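Local coordinates for protein murein peptide amidase A (Escherichia coli O157:H7, PDB 5HXD) that is a zinc-dependent M14-family peptidase that probably hydrolyses the gamma-D-glutamyl-diaminopimelate amide bond of murein tripeptide during peptidoglycan degradation, at residues Arg5-Ala8 against Glu9-Ala12; Leu59-Ala62 against Leu63-Leu66; Cys142-Ile145 against His146-Gln149; Gly196-Cys199 against Ala200-Leu204. All blocks are in the same frame, centred on the assembly; numbering follows the deposited sequence.

Contact 1 of 4, residues Arg5-Ala8 against Glu9-Ala12; sequences RPRA and ERGA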
loop_
_atom_site.group_PDB
_atom_site.type_symbol
_atom_site.label_atom_id
_atom_site.label_comp_id
_atom_site.label_asym_id
_atom_site.label_seq_id
_atom_site.Cartn_x
_atom_site.Cartn_y
_atom_site.Cartn_z
ATOM N N ARG A 5 6.724 -4.634 22.398
ATOM C CA ARG A 5 5.998 -5.906 22.357
ATOM C C ARG A 5 6.867 -7.013 21.736
ATOM O O ARG A 5 7.648 -6.751 20.818
ATOM C CB ARG A 5 4.699 -5.764 21.559
ATOM C CG ARG A 5 3.653 -4.858 22.172
ATOM C CD ARG A 5 2.240 -5.225 21.676
ATOM N NE ARG A 5 2.086 -5.043 20.231
ATOM C CZ ARG A 5 1.013 -5.398 19.527
ATOM N NH1 ARG A 5 -0.023 -5.980 20.113
ATOM N NH2 ARG A 5 0.982 -5.171 18.224
ATOM N N PRO A 6 6.734 -8.254 22.236
ATOM C CA PRO A 6 7.457 -9.402 21.667
ATOM C C PRO A 6 7.144 -9.588 20.178
ATOM O O PRO A 6 5.977 -9.494 19.782
ATOM C CB PRO A 6 6.934 -10.594 22.481
ATOM C CG PRO A 6 6.425 -10.012 23.736
ATOM C CD PRO A 6 5.909 -8.638 23.393
ATOM N N ARG A 7 8.176 -9.856 19.377
ATOM C CA ARG A 7 8.045 -9.991 17.924
ATOM C C ARG A 7 6.927 -10.947 17.534
ATOM O O ARG A 7 6.279 -10.759 16.510
ATOM C CB ARG A 7 9.369 -10.464 17.316
ATOM C CG ARG A 7 9.504 -10.230 15.817
ATOM C CD ARG A 7 10.905 -10.595 15.333
ATOM N NE ARG A 7 11.185 -12.023 15.491
ATOM C CZ ARG A 7 12.387 -12.575 15.341
ATOM N NH1 ARG A 7 13.430 -11.815 15.031
ATOM N NH2 ARG A 7 12.548 -13.884 15.505
ATOM N N ALA A 8 6.689 -11.953 18.372
ATOM C CA ALA A 8 5.706 -12.991 18.083
ATOM C C ALA A 8 4.255 -12.504 18.083
ATOM O O ALA A 8 3.389 -13.179 17.544
ATOM C CB ALA A 8 5.864 -14.131 19.075
ATOM N N GLU A 9 3.974 -11.351 18.681
ATOM C CA GLU A 9 2.587 -10.882 18.756
ATOM C C GLU A 9 2.334 -9.554 18.041
ATOM O O GLU A 9 1.273 -8.948 18.202
ATOM C CB GLU A 9 2.139 -10.781 20.216
ATOM C CG GLU A 9 3.020 -9.888 21.102
ATOM C CD GLU A 9 2.573 -9.873 22.561
ATOM O OE1 GLU A 9 1.464 -9.375 22.852
ATOM O OE2 GLU A 9 3.327 -10.391 23.411
ATOM N N ARG A 10 3.283 -9.130 17.215
ATOM C CA ARG A 10 3.133 -7.891 16.465
ATOM C C ARG A 10 2.278 -8.066 15.192
ATOM O O ARG A 10 2.343 -7.258 14.267
ATOM C CB ARG A 10 4.518 -7.332 16.117
ATOM C CG ARG A 10 5.411 -7.011 17.337
ATOM C CD ARG A 10 6.816 -6.648 16.875
ATOM N NE ARG A 10 7.743 -6.305 17.948
ATOM C CZ ARG A 10 9.051 -6.141 17.758
ATOM N NH1 ARG A 10 9.559 -6.300 16.543
ATOM N NH2 ARG A 10 9.856 -5.828 18.767
ATOM N N GLY A 11 1.466 -9.117 15.147
ATOM C CA GLY A 11 0.614 -9.347 13.996
ATOM C C GLY A 11 -0.692 -8.568 14.031
ATOM O O GLY A 11 -1.315 -8.314 12.993
ATOM N N ALA A 12 -1.127 -8.199 15.229
ATOM C CA ALA A 12 -2.355 -7.431 15.360
ATOM C C ALA A 12 -2.047 -6.056 15.918
ATOM O O ALA A 12 -0.903 -5.760 16.272
ATOM C CB ALA A 12 -3.360 -8.156 16.239
#
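A short 3-10 turn in the loop that precedes strand 18-22 brings Pro6 against Glu9, closed by Glu9 N donating to Pro6 O at 2.9 Å; the next bond, from Arg10 N to Arg7 O, is weak. The Glu9 side chain crosses the proline obliquely. Its CG sits between its own backbone N and carbonyl carbon (chi1 56°), which directs the extended chain so that OE2 lies near Pro6 CD and CG. Arg10 runs out extended from CG to NE and reaches back to Arg5 O: NE bonds it at 2.9 Å, arriving from above the carbonyl plane, and NH2 adds a weak second bond, while Arg7 CA covers one guanidinium face. The surface turn is thus wrapped by two arginines reaching in opposite directions along the chain, their guanidinium planes 86° apart. Arg5, bent at chi3, sends NH2 forward to Ala12 O at 2.8 Å, the acceptor lying in the guanidinium plane of Arg5, and Glu9 O lies over one face. The same NH2 also bonds Arg64 O of helix 53-65. On the second subunit, Asp123 forms a salt bridge with Arg7 and Trp115 a cation-pi contact with Arg10.

Contact 2 of 4, residues Leu59-Ala62 against Leu63-Leu66; sequences LSCA and LRTL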
loop_
_atom_site.group_PDB
_atom_site.type_symbol
_atom_site.label_atom_id
_atom_site.label_comp_id
_atom_site.label_asym_id
_atom_site.label_seq_id
_atom_site.Cartn_x
_atom_site.Cartn_y
_atom_site.Cartn_z
ATOM N N LEU A 59 5.253 2.740 9.822
ATOM C CA LEU A 59 4.452 3.299 10.909
ATOM C C LEU A 59 3.499 2.274 11.518
ATOM O O LEU A 59 3.281 2.283 12.721
ATOM C CB LEU A 59 3.663 4.514 10.422
ATOM C CG LEU A 59 2.848 5.249 11.488
ATOM C CD1 LEU A 59 3.746 5.691 12.628
ATOM C CD2 LEU A 59 2.127 6.440 10.865
ATOM N N SER A 60 2.934 1.397 10.689
ATOM C CA SER A 60 2.064 0.320 11.171
ATOM C C SER A 60 2.852 -0.686 12.001
ATOM O O SER A 60 2.311 -1.311 12.917
ATOM C CB SER A 60 1.380 -0.399 10.000
ATOM O OG SER A 60 0.522 -1.440 10.459
ATOM N N CYS A 61 4.134 -0.845 11.661
ATOM C CA CYS A 61 5.020 -1.761 12.379
ATOM C C CYS A 61 5.425 -1.145 13.701
ATOM O O CYS A 61 5.433 -1.812 14.736
ATOM C CB CYS A 61 6.262 -2.096 11.551
ATOM S SG CYS A 61 5.983 -3.335 10.255
ATOM N N ALA A 62 5.754 0.138 13.656
ATOM C CA ALA A 62 6.128 0.861 14.850
ATOM C C ALA A 62 4.967 0.909 15.822
ATOM O O ALA A 62 5.154 0.688 17.002
ATOM C CB ALA A 62 6.578 2.240 14.500
ATOM N N LEU A 63 3.768 1.174 15.315
ATOM C CA LEU A 63 2.575 1.227 16.146
ATOM C C LEU A 63 2.276 -0.126 16.782
ATOM O O LEU A 63 1.754 -0.195 17.889
ATOM C CB LEU A 63 1.390 1.711 15.317
ATOM C CG LEU A 63 0.005 1.877 15.942
ATOM C CD1 LEU A 63 0.041 2.810 17.110
ATOM C CD2 LEU A 63 -0.930 2.431 14.901
ATOM N N ARG A 64 2.637 -1.196 16.082
ATOM C CA ARG A 64 2.393 -2.576 16.526
ATOM C C ARG A 64 3.561 -3.127 17.358
ATOM O O ARG A 64 3.467 -4.228 17.911
ATOM C CB ARG A 64 2.130 -3.502 15.308
ATOM C CG ARG A 64 0.709 -3.410 14.723
ATOM C CD ARG A 64 0.450 -4.358 13.539
ATOM N NE ARG A 64 1.187 -3.963 12.333
ATOM C CZ ARG A 64 2.169 -4.670 11.775
ATOM N NH1 ARG A 64 2.535 -5.827 12.301
ATOM N NH2 ARG A 64 2.788 -4.210 10.694
ATOM N N THR A 65 4.652 -2.363 17.442
ATOM C CA THR A 65 5.875 -2.785 18.138
ATOM C C THR A 65 6.030 -2.134 19.504
ATOM O O THR A 65 6.029 -2.818 20.526
ATOM C CB THR A 65 7.129 -2.456 17.316
ATOM O OG1 THR A 65 7.165 -3.295 16.156
ATOM C CG2 THR A 65 8.397 -2.677 18.135
ATOM N N LEU A 66 6.183 -0.808 19.502
ATOM C CA LEU A 66 6.307 -0.006 20.716
ATOM C C LEU A 66 5.231 -0.390 21.732
ATOM O O LEU A 66 4.104 -0.709 21.358
ATOM C CB LEU A 66 6.227 1.489 20.376
ATOM C CG LEU A 66 6.279 2.457 21.578
ATOM C CD1 LEU A 66 7.562 2.264 22.399
ATOM C CD2 LEU A 66 6.090 3.921 21.153
#
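The Arg64 guanidinium has Cys61 CA over one face and Ser60 OG at its edge, 6° out of the plane. NE donates to that hydroxyl at 3.2 Å with an N-H...O angle of 166°, so the edge bond is nearly straight although rather long. Round the same group, NH2 comes within 3.3 Å of Cys61 SG, and NH1 points to Arg10 O, a probable hydrogen bond modelled too short to be relied on. The chain folds back along its own helix because CG stands beside the backbone N, anti to the carbonyl carbon, and the bend at chi3 (-70°) turns NE toward Ser60. Ser60 OG is also hydrogen-bonded to Leu86 O of the second subunit, so it bridges this arginine and that subunit. At the residue after Arg64, Thr65 OG1 donates to Cys61 O at 2.7 Å, approaching from above the carbonyl plane; a buried hydroxyl is satisfied by the backbone four residues back. The main chain is regular at Leu59 O, which accepts from Leu63 N at 2.9 Å. Ala62 O then takes two donors, Thr65 N from well above its carbonyl plane and Leu66 N closer to that plane, each at 3.1 Å, so one carbonyl carries both an i+3 and an i+4 bond. Helix 53-65 is the crossover of the beta-alpha-beta unit between strands 43-45 and 74-76. Leu59 and Leu63 pack on Val75 of strand 74-76, Ala62 meets Leu224 and Met227 of helix 224-230, and Cys61 and Thr65 face Trp115 of the second subunit.

Contact 3 of 4, residues Cys142-Ile145 against His146-Gln149; sequences CQLI and HRIQ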
loop_
_atom_site.group_PDB
_atom_site.type_symbol
_atom_site.label_atom_id
_atom_site.label_comp_id
_atom_site.label_asym_id
_atom_site.label_seq_id
_atom_site.Cartn_x
_atom_site.Cartn_y
_atom_site.Cartn_z
ATOM N N CYS A 142 -9.290 17.077 7.915
ATOM C CA CYS A 142 -9.371 18.468 8.352
ATOM C C CYS A 142 -10.202 18.642 9.617
ATOM O O CYS A 142 -9.878 19.485 10.471
ATOM C CB CYS A 142 -9.954 19.347 7.250
ATOM S SG CYS A 142 -8.770 19.800 5.995
ATOM N N GLN A 143 -11.272 17.855 9.731
ATOM C CA GLN A 143 -12.139 17.925 10.897
ATOM C C GLN A 143 -11.538 17.209 12.108
ATOM O O GLN A 143 -11.674 17.679 13.251
ATOM C CB GLN A 143 -13.524 17.369 10.571
ATOM C CG GLN A 143 -14.403 18.366 9.820
ATOM C CD GLN A 143 -14.299 19.802 10.381
ATOM O OE1 GLN A 143 -14.366 20.022 11.606
ATOM N NE2 GLN A 143 -14.120 20.781 9.483
ATOM N N LEU A 144 -10.882 16.081 11.850
ATOM C CA LEU A 144 -10.098 15.377 12.858
ATOM C C LEU A 144 -9.127 16.343 13.543
ATOM O O LEU A 144 -9.109 16.448 14.768
ATOM C CB LEU A 144 -9.331 14.208 12.220
ATOM C CG LEU A 144 -8.440 13.322 13.097
ATOM C CD1 LEU A 144 -9.264 12.327 13.894
ATOM C CD2 LEU A 144 -7.405 12.604 12.256
ATOM N N ILE A 145 -8.344 17.066 12.747
ATOM C CA ILE A 145 -7.315 17.949 13.291
ATOM C C ILE A 145 -7.922 19.169 14.024
ATOM O O ILE A 145 -7.267 19.766 14.872
ATOM C CB ILE A 145 -6.321 18.387 12.164
ATOM C CG1 ILE A 145 -5.723 17.143 11.511
ATOM C CG2 ILE A 145 -5.185 19.248 12.707
ATOM C CD1 ILE A 145 -4.707 17.417 10.418
ATOM N N HIS A 146 -9.176 19.512 13.725
ATOM C CA HIS A 146 -9.894 20.546 14.485
ATOM C C HIS A 146 -10.382 19.992 15.813
ATOM O O HIS A 146 -10.194 20.616 16.855
ATOM C CB HIS A 146 -11.079 21.104 13.697
ATOM C CG HIS A 146 -10.729 22.265 12.809
ATOM N ND1 HIS A 146 -10.625 22.147 11.446
ATOM C CD2 HIS A 146 -10.464 23.559 13.108
ATOM C CE1 HIS A 146 -10.306 23.330 10.928
ATOM N NE2 HIS A 146 -10.203 24.194 11.914
ATOM N N ARG A 147 -10.998 18.815 15.776
ATOM C CA ARG A 147 -11.467 18.138 16.988
ATOM C C ARG A 147 -10.333 17.957 18.023
ATOM O O ARG A 147 -10.467 18.372 19.183
ATOM C CB ARG A 147 -12.085 16.779 16.622
ATOM C CG ARG A 147 -12.762 16.013 17.780
ATOM C CD ARG A 147 -12.896 14.493 17.477
ATOM N NE ARG A 147 -13.469 14.245 16.153
ATOM C CZ ARG A 147 -13.296 13.117 15.458
ATOM N NH1 ARG A 147 -12.554 12.144 15.983
ATOM N NH2 ARG A 147 -13.845 12.951 14.243
ATOM N N ILE A 148 -9.213 17.364 17.594
ATOM C CA ILE A 148 -8.162 16.955 18.530
ATOM C C ILE A 148 -7.140 18.041 18.870
ATOM O O ILE A 148 -6.472 17.943 19.909
ATOM C CB ILE A 148 -7.374 15.727 18.002
ATOM C CG1 ILE A 148 -6.577 16.093 16.750
ATOM C CG2 ILE A 148 -8.300 14.556 17.748
ATOM C CD1 ILE A 148 -5.295 15.338 16.625
ATOM N N GLN A 149 -7.017 19.049 18.001
ATOM C CA GLN A 149 -6.035 20.147 18.127
ATOM C C GLN A 149 -4.611 19.696 18.489
ATOM O O GLN A 149 -4.133 19.944 19.609
ATOM C CB GLN A 149 -6.492 21.162 19.177
ATOM C CG GLN A 149 -7.875 21.739 18.977
ATOM C CD GLN A 149 -8.403 22.384 20.256
ATOM O OE1 GLN A 149 -7.737 22.360 21.303
ATOM N NE2 GLN A 149 -9.597 22.958 20.181
#
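His146 reaches back one turn to Cys142, and each ring atom on the way can be placed against that residue's carbonyl. CB starts over the preceding backbone, 3.5 Å from Gln143 O. CG lies 3.7 Å from Cys142 O, and ND1 closes on the same oxygen at 2.9 Å as a hydrogen-bond donor, which puts a proton on ND1. The bond is bent, with an N-H...O angle of 142°; the oxygen is tilted 25° from the ring plane, and the donor stands above the carbonyl plane. CE1 passes beyond, toward Trp198. The backbone N of His146 makes only weak bonds, to Cys142 O and Gln143 O, so the imidazole supplies the firmer tie to Cys142. The Gln143 amide crosses beside the ring, its plane almost parallel to it.

All this belongs to the last turns of helix 136-148, whose regular bonding continues with Arg147 N to Gln143 O at 2.9 Å and Ile148 N to Leu144 O at 3.0 Å. Arg147, bent at chi3, folds its tip along the helix until NH1 is 3.9 Å from Leu144 CD1; both residues also touch Trp31 of strand 28-31. Ile148 places CG1 between its own N and carbonyl carbon (chi1 67°), and CG1 comes 3.2 Å from Leu144 O, with Ile145 CA at 4.0 Å. At Gln149 the phi angle becomes positive and the helix stops, leaving a weak bond from Gln149 N to Ile145 O. Ile145 itself turns inward, onto Phe195 and Trp198 of helix 195-201.

Contact 4 of 4, residues Gly196-Cys199 against Ala200-Leu204; sequences GSWC and ADLNL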
loop_
_atom_site.group_PDB
_atom_site.type_symbol
_atom_site.label_atom_id
_atom_site.label_comp_id
_atom_site.label_asym_id
_atom_site.label_seq_id
_atom_site.Cartn_x
_atom_site.Cartn_y
_atom_site.Cartn_z
ATOM N N GLY A 196 0.523 20.762 4.176
ATOM C CA GLY A 196 1.364 21.721 4.855
ATOM C C GLY A 196 0.933 23.151 4.620
ATOM O O GLY A 196 1.068 23.990 5.505
ATOM N N SER A 197 0.422 23.440 3.431
ATOM C CA SER A 197 -0.079 24.774 3.130
ATOM C C SER A 197 -1.301 25.094 3.987
ATOM O O SER A 197 -1.512 26.241 4.402
ATOM C CB SER A 197 -0.434 24.903 1.650
ATOM O OG SER A 197 0.698 25.196 0.857
ATOM N N TRP A 198 -2.117 24.075 4.225
ATOM C CA TRP A 198 -3.299 24.228 5.049
ATOM C C TRP A 198 -2.894 24.399 6.512
ATOM O O TRP A 198 -3.489 25.158 7.268
ATOM C CB TRP A 198 -4.201 23.016 4.891
ATOM C CG TRP A 198 -5.499 23.113 5.622
ATOM C CD1 TRP A 198 -6.569 23.894 5.300
ATOM C CD2 TRP A 198 -5.880 22.373 6.784
ATOM N NE1 TRP A 198 -7.594 23.689 6.190
ATOM C CE2 TRP A 198 -7.197 22.757 7.109
ATOM C CE3 TRP A 198 -5.236 21.418 7.578
ATOM C CZ2 TRP A 198 -7.877 22.223 8.186
ATOM C CZ3 TRP A 198 -5.904 20.902 8.644
ATOM C CH2 TRP A 198 -7.218 21.296 8.938
ATOM N N CYS A 199 -1.866 23.663 6.896
ATOM C CA CYS A 199 -1.367 23.710 8.242
ATOM C C CYS A 199 -0.782 25.096 8.580
ATOM O O CYS A 199 -1.046 25.647 9.661
ATOM C CB CYS A 199 -0.329 22.602 8.428
ATOM S SG CYS A 199 -1.046 20.989 8.823
ATOM N N ALA A 200 -0.007 25.654 7.649
ATOM C CA ALA A 200 0.585 26.971 7.847
ATOM C C ALA A 200 -0.484 28.028 8.066
ATOM O O ALA A 200 -0.302 28.930 8.890
ATOM C CB ALA A 200 1.452 27.360 6.681
ATOM N N ASP A 201 -1.604 27.925 7.353
ATOM C CA ASP A 201 -2.650 28.937 7.521
ATOM C C ASP A 201 -3.399 28.836 8.880
ATOM O O ASP A 201 -3.993 29.812 9.343
ATOM C CB ASP A 201 -3.627 28.878 6.345
ATOM C CG ASP A 201 -3.005 29.396 5.049
ATOM O OD1 ASP A 201 -1.860 29.917 5.086
ATOM O OD2 ASP A 201 -3.672 29.317 3.997
ATOM N N LEU A 202 -3.340 27.670 9.520
ATOM C CA LEU A 202 -3.920 27.489 10.849
ATOM C C LEU A 202 -2.874 27.748 11.935
ATOM O O LEU A 202 -3.161 27.613 13.137
ATOM C CB LEU A 202 -4.496 26.078 11.012
ATOM C CG LEU A 202 -5.829 25.805 10.328
ATOM C CD1 LEU A 202 -6.143 24.328 10.383
ATOM C CD2 LEU A 202 -6.941 26.608 10.982
ATOM N N ASN A 203 -1.673 28.123 11.494
ATOM C CA ASN A 203 -0.498 28.231 12.359
ATOM C C ASN A 203 -0.196 26.925 13.086
ATOM O O ASN A 203 0.331 26.938 14.201
ATOM C CB ASN A 203 -0.668 29.364 13.368
ATOM C CG ASN A 203 -0.526 30.729 12.732
ATOM O OD1 ASN A 203 -0.342 30.852 11.512
ATOM N ND2 ASN A 203 -0.609 31.769 13.554
ATOM N N LEU A 204 -0.528 25.804 12.437
ATOM C CA LEU A 204 -0.168 24.467 12.914
ATOM C C LEU A 204 1.153 23.993 12.322
ATOM O O LEU A 204 1.334 24.029 11.110
ATOM C CB LEU A 204 -1.263 23.462 12.572
ATOM C CG LEU A 204 -0.931 22.006 12.908
ATOM C CD1 LEU A 204 -0.656 21.857 14.401
ATOM C CD2 LEU A 204 -2.057 21.069 12.464
#
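Leu202 lays its CD1 methyl over the six-membered ring of Trp198, 3.6 Å from the ring centroid and 16° off the ring normal, the geometry of a CH-pi contact. The methyl is offset toward the rim, and its nearest ring atoms, CZ2 and CH2, are both 3.5 Å away. In Trp198, chi1 of -176° puts CG anti to the backbone N, and the indole stands out from the helix, roughly at right angles to its local direction, with one face turned to the Leu202 methyl. Around the rest of the indole lie Phe101 and Pro102 of a loop, and Cys142 and Ile145 of helix 136-148.

Helix 195-201 ends here in a Schellman motif. Asn203 takes positive phi (56°), and the chain turns so that Leu204 N reaches back to Cys199 O at 2.8 Å while Asn203 N bonds Ala200 O at 3.1 Å. Leu202 N adds a weak bond to Cys199 O, so this one carbonyl gathers donors from two residues of the turn. The reversal also carries the Leu204 side chain back against the helix, where CD2 meets Cys199 SG at 3.8 Å. Earlier in the helix, Ala200 N donates to Gly196 O at 2.9 Å, a regular bond, whereas the one from Asp201 N to Ser197 O is weak. Asp201 and Ser197 have their polar ends tied to a neighbouring loop, through Ala104 N and Asn105 ND2 respectively.

The four contacts form two pairs. Contacts 1 and 2 meet directly through Arg64, whose NH1 lies near Arg10 O and whose carbonyl lies near Arg5 NH2, and both touch the second subunit; contact 1 is a surface turn, contact 2 wholly buried. Contacts 3 and 4, each partly buried at the C-terminal end of a helix, also meet, but by apolar packing: Cys142 SG is 3.4 Å from Trp198 CZ2, and Ile145 CG2 is 3.6 Å from Leu204 CD2. No other chain of the assembly reaches them. Arginine bonds to carbonyls and a hydroxyl therefore mark the dimer side, whereas sulfur, aliphatic and indole surfaces join helices 136-148 and 195-201.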